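Local atomic coordinates of hypothetical protein AF1704 (Archaeoglobus fulgidus, PDB entry 1ZBM), a protein that probably converts cyclic dehypoxanthine futalosine into 1,4-dihydroxy-6-naphthoate and dihydroxyacetone, a carbon-carbon lyase step of menaquinone biosynthesis. Residues 83-89 / 240-246; 137-141 / 160-164; 150-154 / 226-230. All blocks are in the same frame, centred on the assembly; numbering follows the deposited sequence.

Contact 1. Residues 83-89 / 240-246; sequences ASVGDGY and MYVNDYT
In this two-domain fold of the periplasmic-binding-protein class, the last residues of edge strand 76-86 and the turn after it pack against the break between helices 231-241 and 244-247. Residues 84-86 are extended; Gly88, at phi 99°, psi 3°, swings the chain round so that Tyr89 points back. Asn243 is the N-cap residue of the second helix. CA atoms come nearest at Ala83-Thr246 and Ser84-Tyr241, both 4.8 Å. Tyr89 (chi1 p) is one of three tyrosine bumps. Selenomethionine Met240 puts CE over one face of its ring, 3.9 Å from the centroid (CH-pi), with SE 5.0 Å from that centroid in a Met-aromatic contact; the ring's edge points at the face of Tyr241 (T-shaped, centroids 5.6 Å apart, planes at 84°). Tyr89 OH donates to Met240 O at 2.6 Å. Tyr241 (chi1 m) lays its ring along Ser84, Val85 and Gly86, and its own hydroxyl bonds Gln155. Beyond it Tyr245 (chi1 m) reaches over Val85, with Val85 CB 3.8 Å from Tyr245 CD2, and its OH donates to Asp87 OD2 at 2.8 Å; Pro180 and Val253 pack around this pair. Asn243 N donates to Thr246 OG1 at 3.0 Å. The hollow left between the segments holds water 2, at 2.9 Å from Val85 O, 2.8 Å from Tyr89 OH and 3.1 Å from Asn243 ND2.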
ATOM      1  N   ALA A  83      -6.452  -2.936  -4.753  1.00 14.97           N
ATOM      2  CA  ALA A  83      -5.081  -3.364  -4.475  1.00 15.31           C
ATOM      3  C   ALA A  83      -4.028  -2.514  -5.182  1.00 14.00           C
ATOM      4  O   ALA A  83      -4.282  -1.950  -6.241  1.00 15.39           O
ATOM      5  CB  ALA A  83      -4.905  -4.840  -4.872  1.00 14.23           C
ATOM      6  N   SER A  84      -2.853  -2.409  -4.575  1.00 14.26           N
ATOM      7  CA  SER A  84      -1.756  -1.676  -5.177  1.00 15.36           C
ATOM      8  C   SER A  84      -0.702  -2.753  -5.450  1.00 14.00           C
ATOM      9  O   SER A  84      -0.323  -3.509  -4.551  1.00 15.31           O
ATOM     10  CB  SER A  84      -1.229  -0.576  -4.238  1.00 15.68           C
ATOM     11  OG  SER A  84      -0.701  -1.098  -3.031  1.00 22.45           O
ATOM     12  N   VAL A  85      -0.256  -2.838  -6.700  1.00 13.21           N
ATOM     13  CA  VAL A  85       0.694  -3.867  -7.099  1.00 12.10           C
ATOM     14  C   VAL A  85       1.884  -3.328  -7.885  1.00 13.01           C
ATOM     15  O   VAL A  85       1.715  -2.639  -8.891  1.00 13.06           O
ATOM     16  CB  VAL A  85      -0.040  -4.956  -7.941  1.00 10.82           C
ATOM     17  CG1 VAL A  85       0.920  -6.070  -8.360  1.00  8.15           C
ATOM     18  CG2 VAL A  85      -1.180  -5.545  -7.121  1.00 10.28           C
ATOM     19  N   GLY A  86       3.088  -3.638  -7.415  1.00 15.26           N
ATOM     20  CA  GLY A  86       4.282  -3.179  -8.098  1.00 17.59           C
ATOM     21  C   GLY A  86       4.561  -4.127  -9.242  1.00 16.83           C
ATOM     22  O   GLY A  86       4.271  -5.316  -9.145  1.00 16.27           O
ATOM     23  N   ASP A  87       5.112  -3.607 -10.329  1.00 15.77           N
ATOM     24  CA  ASP A  87       5.423  -4.428 -11.493  1.00 17.77           C
ATOM     25  C   ASP A  87       6.647  -3.796 -12.154  1.00 17.58           C
ATOM     26  O   ASP A  87       6.514  -2.989 -13.070  1.00 17.56           O
ATOM     27  CB  ASP A  87       4.222  -4.434 -12.455  1.00 18.07           C
ATOM     28  CG  ASP A  87       4.258  -5.590 -13.448  1.00 20.78           C
ATOM     29  OD1 ASP A  87       5.074  -6.521 -13.265  1.00 21.00           O
ATOM     30  OD2 ASP A  87       3.454  -5.572 -14.405  1.00 18.67           O
ATOM     31  N   GLY A  88       7.832  -4.159 -11.670  1.00 16.17           N
ATOM     32  CA  GLY A  88       9.059  -3.594 -12.207  1.00 15.86           C
ATOM     33  C   GLY A  88       9.550  -2.472 -11.304  1.00 16.23           C
ATOM     34  O   GLY A  88      10.546  -1.801 -11.591  1.00 16.52           O
ATOM     35  N   TYR A  89       8.829  -2.284 -10.202  1.00 15.55           N
ATOM     36  CA  TYR A  89       9.121  -1.257  -9.203  1.00 17.02           C
ATOM     37  C   TYR A  89       8.400  -1.578  -7.899  1.00 17.35           C
ATOM     38  O   TYR A  89       7.484  -2.400  -7.877  1.00 15.90           O
ATOM     39  CB  TYR A  89       8.638   0.100  -9.693  1.00 16.58           C
ATOM     40  CG  TYR A  89       7.207   0.076 -10.196  1.00 17.78           C
ATOM     41  CD1 TYR A  89       6.125  -0.112  -9.324  1.00 16.77           C
ATOM     42  CD2 TYR A  89       6.936   0.263 -11.552  1.00 16.12           C
ATOM     43  CE1 TYR A  89       4.811  -0.101  -9.802  1.00 16.40           C
ATOM     44  CE2 TYR A  89       5.636   0.272 -12.035  1.00 15.63           C
ATOM     45  CZ  TYR A  89       4.583   0.095 -11.165  1.00 15.84           C
ATOM     46  OH  TYR A  89       3.307   0.132 -11.661  1.00 12.66           O
HETATM   47  N   MSE A 240       1.243   4.464 -11.024  1.00 18.00           N
HETATM   48  CA  MSE A 240       2.078   3.293 -10.742  1.00 17.15           C
HETATM   49  C   MSE A 240       1.341   2.277  -9.872  1.00 15.75           C
HETATM   50  O   MSE A 240       1.552   1.072 -10.001  1.00 13.86           O
HETATM   51  CB  MSE A 240       3.363   3.708 -10.012  1.00 19.20           C
HETATM   52  CG  MSE A 240       4.492   4.198 -10.921  1.00 26.53           C
HETATM   53 SE   MSE A 240       5.958   5.041  -9.961  1.00 34.92          SE
HETATM   54  CE  MSE A 240       6.826   3.501  -9.176  1.00 30.33           C
ATOM     55  N   TYR A 241       0.479   2.768  -8.983  1.00 13.87           N
ATOM     56  CA  TYR A 241      -0.256   1.896  -8.083  1.00 14.14           C
ATOM     57  C   TYR A 241      -1.774   1.953  -8.214  1.00 13.64           C
ATOM     58  O   TYR A 241      -2.499   1.450  -7.355  1.00 14.06           O
ATOM     59  CB  TYR A 241       0.167   2.187  -6.643  1.00 13.50           C
ATOM     60  CG  TYR A 241       1.601   1.791  -6.362  1.00 15.81           C
ATOM     61  CD1 TYR A 241       1.986   0.449  -6.366  1.00 16.13           C
ATOM     62  CD2 TYR A 241       2.579   2.756  -6.124  1.00 15.81           C
ATOM     63  CE1 TYR A 241       3.313   0.080  -6.143  1.00 17.27           C
ATOM     64  CE2 TYR A 241       3.906   2.396  -5.901  1.00 16.73           C
ATOM     65  CZ  TYR A 241       4.265   1.059  -5.913  1.00 17.82           C
ATOM     66  OH  TYR A 241       5.575   0.706  -5.708  1.00 18.68           O
ATOM     67  N   VAL A 242      -2.253   2.582  -9.280  1.00 14.16           N
ATOM     68  CA  VAL A 242      -3.689   2.682  -9.545  1.00 15.83           C
ATOM     69  C   VAL A 242      -3.872   2.426 -11.041  1.00 15.98           C
ATOM     70  O   VAL A 242      -3.920   3.364 -11.834  1.00 17.84           O
ATOM     71  CB  VAL A 242      -4.251   4.095  -9.204  1.00 14.21           C
ATOM     72  CG1 VAL A 242      -5.750   4.134  -9.477  1.00 13.25           C
ATOM     73  CG2 VAL A 242      -3.966   4.453  -7.757  1.00 12.77           C
ATOM     74  N   ASN A 243      -3.958   1.151 -11.415  1.00 17.05           N
ATOM     75  CA  ASN A 243      -4.122   0.751 -12.815  1.00 18.22           C
ATOM     76  C   ASN A 243      -4.949  -0.525 -12.938  1.00 17.84           C
ATOM     77  O   ASN A 243      -5.797  -0.796 -12.092  1.00 18.70           O
ATOM     78  CB  ASN A 243      -2.756   0.529 -13.456  1.00 18.45           C
ATOM     79  CG  ASN A 243      -1.805  -0.210 -12.537  1.00 21.70           C
ATOM     80  OD1 ASN A 243      -2.228  -1.033 -11.711  1.00 18.70           O
ATOM     81  ND2 ASN A 243      -0.514   0.068 -12.675  1.00 24.61           N
ATOM     82  N   ASP A 244      -4.701  -1.305 -13.987  1.00 18.55           N
ATOM     83  CA  ASP A 244      -5.434  -2.556 -14.206  1.00 20.14           C
ATOM     84  C   ASP A 244      -5.540  -3.446 -12.971  1.00 17.36           C
ATOM     85  O   ASP A 244      -6.619  -3.943 -12.649  1.00 16.26           O
ATOM     86  CB  ASP A 244      -4.791  -3.392 -15.318  1.00 22.41           C
ATOM     87  CG  ASP A 244      -5.115  -2.881 -16.684  1.00 30.30           C
ATOM     88  OD1 ASP A 244      -6.325  -2.712 -16.992  1.00 33.57           O
ATOM     89  OD2 ASP A 244      -4.164  -2.652 -17.479  1.00 34.46           O
ATOM     90  N   TYR A 245      -4.410  -3.668 -12.306  1.00 15.67           N
ATOM     91  CA  TYR A 245      -4.371  -4.528 -11.131  1.00 14.42           C
ATOM     92  C   TYR A 245      -5.292  -4.022 -10.029  1.00 13.75           C
ATOM     93  O   TYR A 245      -5.878  -4.811  -9.276  1.00 11.64           O
ATOM     94  CB  TYR A 245      -2.949  -4.632 -10.571  1.00 15.74           C
ATOM     95  CG  TYR A 245      -1.921  -5.223 -11.511  1.00 18.25           C
ATOM     96  CD1 TYR A 245      -2.186  -6.384 -12.237  1.00 20.69           C
ATOM     97  CD2 TYR A 245      -0.663  -4.644 -11.644  1.00 19.45           C
ATOM     98  CE1 TYR A 245      -1.220  -6.952 -13.069  1.00 20.62           C
ATOM     99  CE2 TYR A 245       0.307  -5.207 -12.471  1.00 19.91           C
ATOM    100  CZ  TYR A 245       0.021  -6.357 -13.178  1.00 21.37           C
ATOM    101  OH  TYR A 245       0.982  -6.912 -14.001  1.00 24.95           O
ATOM    102  N   THR A 246      -5.409  -2.703  -9.931  1.00  9.92           N
ATOM    103  CA  THR A 246      -6.252  -2.072  -8.928  1.00  9.01           C
ATOM    104  C   THR A 246      -7.717  -2.219  -9.328  1.00 11.55           C
ATOM    105  O   THR A 246      -8.585  -2.414  -8.477  1.00  9.17           O
ATOM    106  CB  THR A 246      -5.925  -0.566  -8.797  1.00  9.76           C
ATOM    107  OG1 THR A 246      -4.509  -0.373  -8.917  1.00  8.55           O
ATOM    108  CG2 THR A 246      -6.383  -0.024  -7.437  1.00  9.51           C
TER
HETATM  109  O   HOH W   1      -7.346  -5.107  -7.055  1.00 11.01           O
HETATM  110  O   HOH W   2       1.548  -2.082 -11.700  1.00 20.10           O

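Contact 2. Residues 137-141 / 160-164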
ATOM      1  N   ILE A 137      13.271   9.595   6.010  1.00 16.62           N
ATOM      2  CA  ILE A 137      14.253  10.328   5.231  1.00 16.78           C
ATOM      3  C   ILE A 137      15.169  11.166   6.097  1.00 16.84           C
ATOM      4  O   ILE A 137      16.391  11.129   5.940  1.00 17.13           O
ATOM      5  CB  ILE A 137      13.588  11.241   4.193  1.00 18.40           C
ATOM      6  CG1 ILE A 137      12.826  10.397   3.176  1.00 20.03           C
ATOM      7  CG2 ILE A 137      14.655  12.066   3.467  1.00 16.53           C
ATOM      8  CD1 ILE A 137      13.726   9.589   2.269  1.00 20.67           C
ATOM      9  N   GLN A 138      14.585  11.932   7.005  1.00 15.81           N
ATOM     10  CA  GLN A 138      15.385  12.767   7.885  1.00 14.48           C
ATOM     11  C   GLN A 138      16.383  11.896   8.673  1.00 14.60           C
ATOM     12  O   GLN A 138      17.579  12.182   8.687  1.00 16.17           O
ATOM     13  CB  GLN A 138      14.470  13.551   8.839  1.00 14.52           C
ATOM     14  CG  GLN A 138      15.182  14.630   9.643  1.00 17.18           C
ATOM     15  CD  GLN A 138      14.244  15.400  10.560  1.00 21.68           C
ATOM     16  OE1 GLN A 138      14.516  15.554  11.759  1.00 22.26           O
ATOM     17  NE2 GLN A 138      13.135  15.893  10.004  1.00 21.28           N
ATOM     18  N   ALA A 139      15.901  10.817   9.291  1.00 12.52           N
ATOM     19  CA  ALA A 139      16.765   9.939  10.080  1.00 12.97           C
ATOM     20  C   ALA A 139      17.974   9.409   9.312  1.00 14.05           C
ATOM     21  O   ALA A 139      19.050   9.214   9.882  1.00 13.97           O
ATOM     22  CB  ALA A 139      15.957   8.762  10.642  1.00 12.41           C
ATOM     23  N   VAL A 140      17.798   9.162   8.024  1.00 12.71           N
ATOM     24  CA  VAL A 140      18.893   8.653   7.223  1.00 14.14           C
ATOM     25  C   VAL A 140      19.929   9.726   6.926  1.00 15.05           C
ATOM     26  O   VAL A 140      21.138   9.526   7.133  1.00 14.76           O
ATOM     27  CB  VAL A 140      18.375   8.067   5.920  1.00 12.18           C
ATOM     28  CG1 VAL A 140      19.534   7.571   5.076  1.00 12.01           C
ATOM     29  CG2 VAL A 140      17.417   6.933   6.239  1.00 11.19           C
ATOM     30  N   LEU A 141      19.449  10.869   6.451  1.00 15.51           N
ATOM     31  CA  LEU A 141      20.311  12.001   6.129  1.00 16.15           C
ATOM     32  C   LEU A 141      21.089  12.459   7.355  1.00 17.00           C
ATOM     33  O   LEU A 141      22.251  12.837   7.248  1.00 18.30           O
ATOM     34  CB  LEU A 141      19.473  13.169   5.588  1.00 16.18           C
ATOM     35  CG  LEU A 141      18.858  13.053   4.175  1.00 15.99           C
ATOM     36  CD1 LEU A 141      17.955  14.262   3.886  1.00 12.87           C
ATOM     37  CD2 LEU A 141      19.975  12.983   3.153  1.00 12.78           C
ATOM     38  N   ASP A 160      16.607  12.960  -4.917  1.00 25.69           N
ATOM     39  CA  ASP A 160      16.623  14.410  -4.700  1.00 27.22           C
ATOM     40  C   ASP A 160      17.366  14.783  -3.414  1.00 27.71           C
ATOM     41  O   ASP A 160      17.761  15.935  -3.234  1.00 27.72           O
ATOM     42  CB  ASP A 160      15.204  14.989  -4.593  1.00 27.25           C
ATOM     43  CG  ASP A 160      14.336  14.686  -5.802  1.00 27.60           C
ATOM     44  OD1 ASP A 160      14.867  14.519  -6.920  1.00 28.62           O
ATOM     45  OD2 ASP A 160      13.103  14.638  -5.628  1.00 27.94           O
ATOM     46  N   TYR A 161      17.537  13.813  -2.519  1.00 26.84           N
ATOM     47  CA  TYR A 161      18.211  14.050  -1.246  1.00 26.54           C
ATOM     48  C   TYR A 161      19.626  13.510  -1.308  1.00 26.57           C
ATOM     49  O   TYR A 161      20.286  13.361  -0.281  1.00 28.35           O
ATOM     50  CB  TYR A 161      17.466  13.341  -0.118  1.00 24.41           C
ATOM     51  CG  TYR A 161      15.993  13.637  -0.085  1.00 22.67           C
ATOM     52  CD1 TYR A 161      15.516  14.845   0.409  1.00 22.96           C
ATOM     53  CD2 TYR A 161      15.072  12.699  -0.541  1.00 22.74           C
ATOM     54  CE1 TYR A 161      14.159  15.112   0.455  1.00 24.62           C
ATOM     55  CE2 TYR A 161      13.711  12.952  -0.504  1.00 23.95           C
ATOM     56  CZ  TYR A 161      13.258  14.161   0.000  1.00 25.95           C
ATOM     57  OH  TYR A 161      11.906  14.412   0.078  1.00 25.97           O
ATOM     58  N   GLY A 162      20.082  13.211  -2.517  1.00 26.86           N
ATOM     59  CA  GLY A 162      21.419  12.682  -2.687  1.00 27.36           C
ATOM     60  C   GLY A 162      21.565  11.273  -2.136  1.00 26.86           C
ATOM     61  O   GLY A 162      22.678  10.815  -1.893  1.00 26.57           O
ATOM     62  N   LEU A 163      20.445  10.585  -1.930  1.00 25.79           N
ATOM     63  CA  LEU A 163      20.479   9.227  -1.408  1.00 24.02           C
ATOM     64  C   LEU A 163      20.419   8.243  -2.571  1.00 25.35           C
ATOM     65  O   LEU A 163      20.043   8.608  -3.690  1.00 26.36           O
ATOM     66  CB  LEU A 163      19.294   8.980  -0.467  1.00 22.02           C
ATOM     67  CG  LEU A 163      19.149   9.791   0.832  1.00 20.78           C
ATOM     68  CD1 LEU A 163      17.780   9.506   1.441  1.00 18.83           C
ATOM     69  CD2 LEU A 163      20.260   9.450   1.818  1.00 15.95           C
ATOM     70  N   LYS A 164      20.812   7.001  -2.311  1.00 24.54           N
ATOM     71  CA  LYS A 164      20.773   5.970  -3.336  1.00 26.16           C
ATOM     72  C   LYS A 164      20.268   4.644  -2.797  1.00 25.34           C
ATOM     73  O   LYS A 164      20.439   4.318  -1.622  1.00 25.09           O
ATOM     74  CB  LYS A 164      22.149   5.774  -3.989  1.00 28.55           C
ATOM     75  CG  LYS A 164      23.346   5.983  -3.084  1.00 30.46           C
ATOM     76  CD  LYS A 164      23.770   7.448  -3.058  1.00 33.92           C
ATOM     77  CE  LYS A 164      24.238   7.927  -4.440  1.00 36.25           C
ATOM     78  NZ  LYS A 164      25.435   7.173  -4.943  1.00 38.15           N
TER
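Ile137 lays its CG2 methyl over one face of the Tyr161 ring, 4.0 Å from the centroid and 5° off the ring normal, a CH-pi contact. It belongs to helix 136-141 of an alpha/beta domain with a mixed sheet, and the contact joins that helix to the loop leading into edge strand 164-168. Ile137, Val140 and Leu141, one helical turn, all direct their CA-CB bonds at the loop. Leu163 answers from the other side and pushes its branched end among them: Leu163 CD1 lies 4.1 Å from Ile137 CD1, while Leu163 CD2 is 3.8 Å from both Val140 CG1 and Leu141 CD2. Gly162, with positive phi (69°), turns the chain between the two loop residues that make contact, so Tyr161 and Leu163 can both face the helix. The interface is apolar and small, 260 Å² in all, and opens toward solvent at Tyr161. On that outer side Leu141 closes over the loop backbone, its CD2 3.5 Å from Tyr161 O.

Contact 3. Residues 150-154 / 226-230; sequences LIHEG and SRGLD
This is a salt bridge between a buried glutamate, Glu153, and an arginine at the surface, Arg227, in a fold of the periplasmic-binding-protein class. It joins the 150-154 loop of the domain built on the sheet with strand 147-150 to the turn 226-229 between helices 215-222 and 231-241. That turn is a type I' beta turn (Arg227 phi 58°, psi 50°; Gly228 87°, -18°), closed by Leu229 N to Ser226 O at 3.3 Å. Side chains bridge backbones whose nearest CA pair, Glu153-Arg227, is 8.3 Å apart. Glu153 (chi1 p, chi2 m), at the start of a 3-10 turn, sets OE1 at the edge of the Arg227 guanidinium, near its plane: Arg227 NE donates to Glu153 OE1 at 2.8 Å, and Arg227 NH2 to Glu153 OE2 at 3.1 Å. NH2 also forms a salt bridge with Asp19. Leu229 packs against the aliphatic part of Glu153, Leu229 CD1 3.5 Å from Glu153 CB. His152, the predicted proton acceptor, packs edge-to-face with Phe133, and His152 CG is 4.2 Å from Arg227 NH2.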
ATOM      1  N   LEU A 150      11.437   2.805   2.372  1.00 13.20           N
ATOM      2  CA  LEU A 150      10.467   3.751   1.831  1.00 12.94           C
ATOM      3  C   LEU A 150       9.350   3.033   1.099  1.00 13.13           C
ATOM      4  O   LEU A 150       9.587   2.409   0.064  1.00 13.96           O
ATOM      5  CB  LEU A 150      11.163   4.685   0.843  1.00  9.36           C
ATOM      6  CG  LEU A 150      12.459   5.305   1.336  1.00 10.41           C
ATOM      7  CD1 LEU A 150      13.181   6.015   0.207  1.00  5.31           C
ATOM      8  CD2 LEU A 150      12.134   6.270   2.476  1.00  7.10           C
ATOM      9  N   ILE A 151       8.131   3.144   1.614  1.00 13.08           N
ATOM     10  CA  ILE A 151       6.996   2.491   0.982  1.00 15.44           C
ATOM     11  C   ILE A 151       6.092   3.449   0.218  1.00 15.61           C
ATOM     12  O   ILE A 151       5.211   3.019  -0.534  1.00 16.93           O
ATOM     13  CB  ILE A 151       6.141   1.726   2.022  1.00 15.04           C
ATOM     14  CG1 ILE A 151       5.365   2.715   2.900  1.00 15.51           C
ATOM     15  CG2 ILE A 151       7.046   0.880   2.896  1.00 15.97           C
ATOM     16  CD1 ILE A 151       4.451   2.044   3.907  1.00 15.39           C
ATOM     17  N   HIS A 152       6.300   4.746   0.405  1.00 14.48           N
ATOM     18  CA  HIS A 152       5.475   5.735  -0.286  1.00 14.71           C
ATOM     19  C   HIS A 152       6.241   6.412  -1.419  1.00 14.60           C
ATOM     20  O   HIS A 152       7.090   5.784  -2.043  1.00 12.16           O
ATOM     21  CB  HIS A 152       4.940   6.763   0.710  1.00 15.07           C
ATOM     22  CG  HIS A 152       4.036   6.171   1.749  1.00 15.25           C
ATOM     23  ND1 HIS A 152       2.812   5.615   1.441  1.00 14.95           N
ATOM     24  CD2 HIS A 152       4.200   6.001   3.083  1.00 13.52           C
ATOM     25  CE1 HIS A 152       2.262   5.129   2.541  1.00 16.96           C
ATOM     26  NE2 HIS A 152       3.084   5.350   3.551  1.00 15.04           N
ATOM     27  N   GLU A 153       5.956   7.684  -1.681  1.00 14.87           N
ATOM     28  CA  GLU A 153       6.598   8.369  -2.793  1.00 16.45           C
ATOM     29  C   GLU A 153       8.111   8.525  -2.680  1.00 17.09           C
ATOM     30  O   GLU A 153       8.762   9.044  -3.593  1.00 18.49           O
ATOM     31  CB  GLU A 153       5.946   9.741  -3.058  1.00 18.41           C
ATOM     32  CG  GLU A 153       6.204  10.809  -2.000  1.00 16.72           C
ATOM     33  CD  GLU A 153       5.339  10.654  -0.768  1.00 17.35           C
ATOM     34  OE1 GLU A 153       5.502  11.476   0.164  1.00 16.99           O
ATOM     35  OE2 GLU A 153       4.494   9.729  -0.731  1.00 15.51           O
ATOM     36  N   GLY A 154       8.680   8.071  -1.569  1.00 18.48           N
ATOM     37  CA  GLY A 154      10.119   8.167  -1.395  1.00 16.63           C
ATOM     38  C   GLY A 154      10.828   7.318  -2.437  1.00 16.69           C
ATOM     39  O   GLY A 154      11.884   7.697  -2.940  1.00 14.70           O
ATOM     40  N   SER A 226       0.351  15.087  -1.786  1.00 21.17           N
ATOM     41  CA  SER A 226       1.515  14.991  -2.672  1.00 21.14           C
ATOM     42  C   SER A 226       2.854  15.051  -1.949  1.00 21.19           C
ATOM     43  O   SER A 226       3.855  14.524  -2.436  1.00 21.94           O
ATOM     44  CB  SER A 226       1.467  16.098  -3.721  1.00 20.88           C
ATOM     45  OG  SER A 226       1.426  17.370  -3.101  1.00 19.83           O
ATOM     46  N   ARG A 227       2.885  15.716  -0.800  1.00 20.83           N
ATOM     47  CA  ARG A 227       4.122  15.806  -0.033  1.00 21.42           C
ATOM     48  C   ARG A 227       5.274  16.438  -0.828  1.00 21.59           C
ATOM     49  O   ARG A 227       6.366  15.875  -0.888  1.00 22.52           O
ATOM     50  CB  ARG A 227       4.531  14.403   0.435  1.00 21.55           C
ATOM     51  CG  ARG A 227       4.634  14.232   1.948  1.00 22.74           C
ATOM     52  CD  ARG A 227       3.465  13.420   2.524  1.00 22.64           C
ATOM     53  NE  ARG A 227       3.420  12.069   1.977  1.00 18.70           N
ATOM     54  CZ  ARG A 227       2.414  11.217   2.150  1.00 17.15           C
ATOM     55  NH1 ARG A 227       1.355  11.573   2.867  1.00 16.24           N
ATOM     56  NH2 ARG A 227       2.455  10.015   1.581  1.00 11.66           N
ATOM     57  N   GLY A 228       5.027  17.597  -1.438  1.00 21.79           N
ATOM     58  CA  GLY A 228       6.070  18.280  -2.191  1.00 21.83           C
ATOM     59  C   GLY A 228       6.224  17.880  -3.650  1.00 23.75           C
ATOM     60  O   GLY A 228       6.838  18.602  -4.436  1.00 25.74           O
ATOM     61  N   LEU A 229       5.678  16.727  -4.017  1.00 24.02           N
ATOM     62  CA  LEU A 229       5.750  16.252  -5.385  1.00 23.10           C
ATOM     63  C   LEU A 229       4.997  17.195  -6.300  1.00 23.99           C
ATOM     64  O   LEU A 229       3.921  17.678  -5.948  1.00 24.02           O
ATOM     65  CB  LEU A 229       5.108  14.872  -5.512  1.00 25.31           C
ATOM     66  CG  LEU A 229       5.753  13.671  -4.830  1.00 26.60           C
ATOM     67  CD1 LEU A 229       4.784  12.487  -4.857  1.00 26.54           C
ATOM     68  CD2 LEU A 229       7.048  13.325  -5.545  1.00 26.49           C
ATOM     69  N   ASP A 230       5.565  17.454  -7.476  1.00 24.03           N
ATOM     70  CA  ASP A 230       4.923  18.303  -8.466  1.00 24.16           C
ATOM     71  C   ASP A 230       3.814  17.460  -9.090  1.00 23.70           C
ATOM     72  O   ASP A 230       3.724  16.256  -8.826  1.00 23.21           O
ATOM     73  CB  ASP A 230       5.949  18.733  -9.513  1.00 26.87           C
ATOM     74  CG  ASP A 230       6.946  17.633  -9.834  1.00 29.77           C
ATOM     75  OD1 ASP A 230       6.646  16.770 -10.685  1.00 30.41           O
ATOM     76  OD2 ASP A 230       8.034  17.625  -9.221  1.00 34.44           O
TER

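Contacts 2 and 3 are the close pair: their centres lie 13 Å apart, and they touch where Ile137 CD1 meets Leu150 CD2 at 3.7 Å, so helix 136-141 packs on the strand end leading to His152. Contact 1 stands off, its centre 16 Å from that of contact 3 and 25 Å from that of contact 2. The side chain of Tyr241 is about 8 Å from that of His152, and the side chain of Ile137 is about 9 Å from that of His152. The side chain of Ser84 is about 8 Å from that of Thr114, and the side chain of His152 about 9 Å from that of Ala115, both predicted to bind substrate. Gln155 hydrogen-bonds both Tyr241 OH and His152 O.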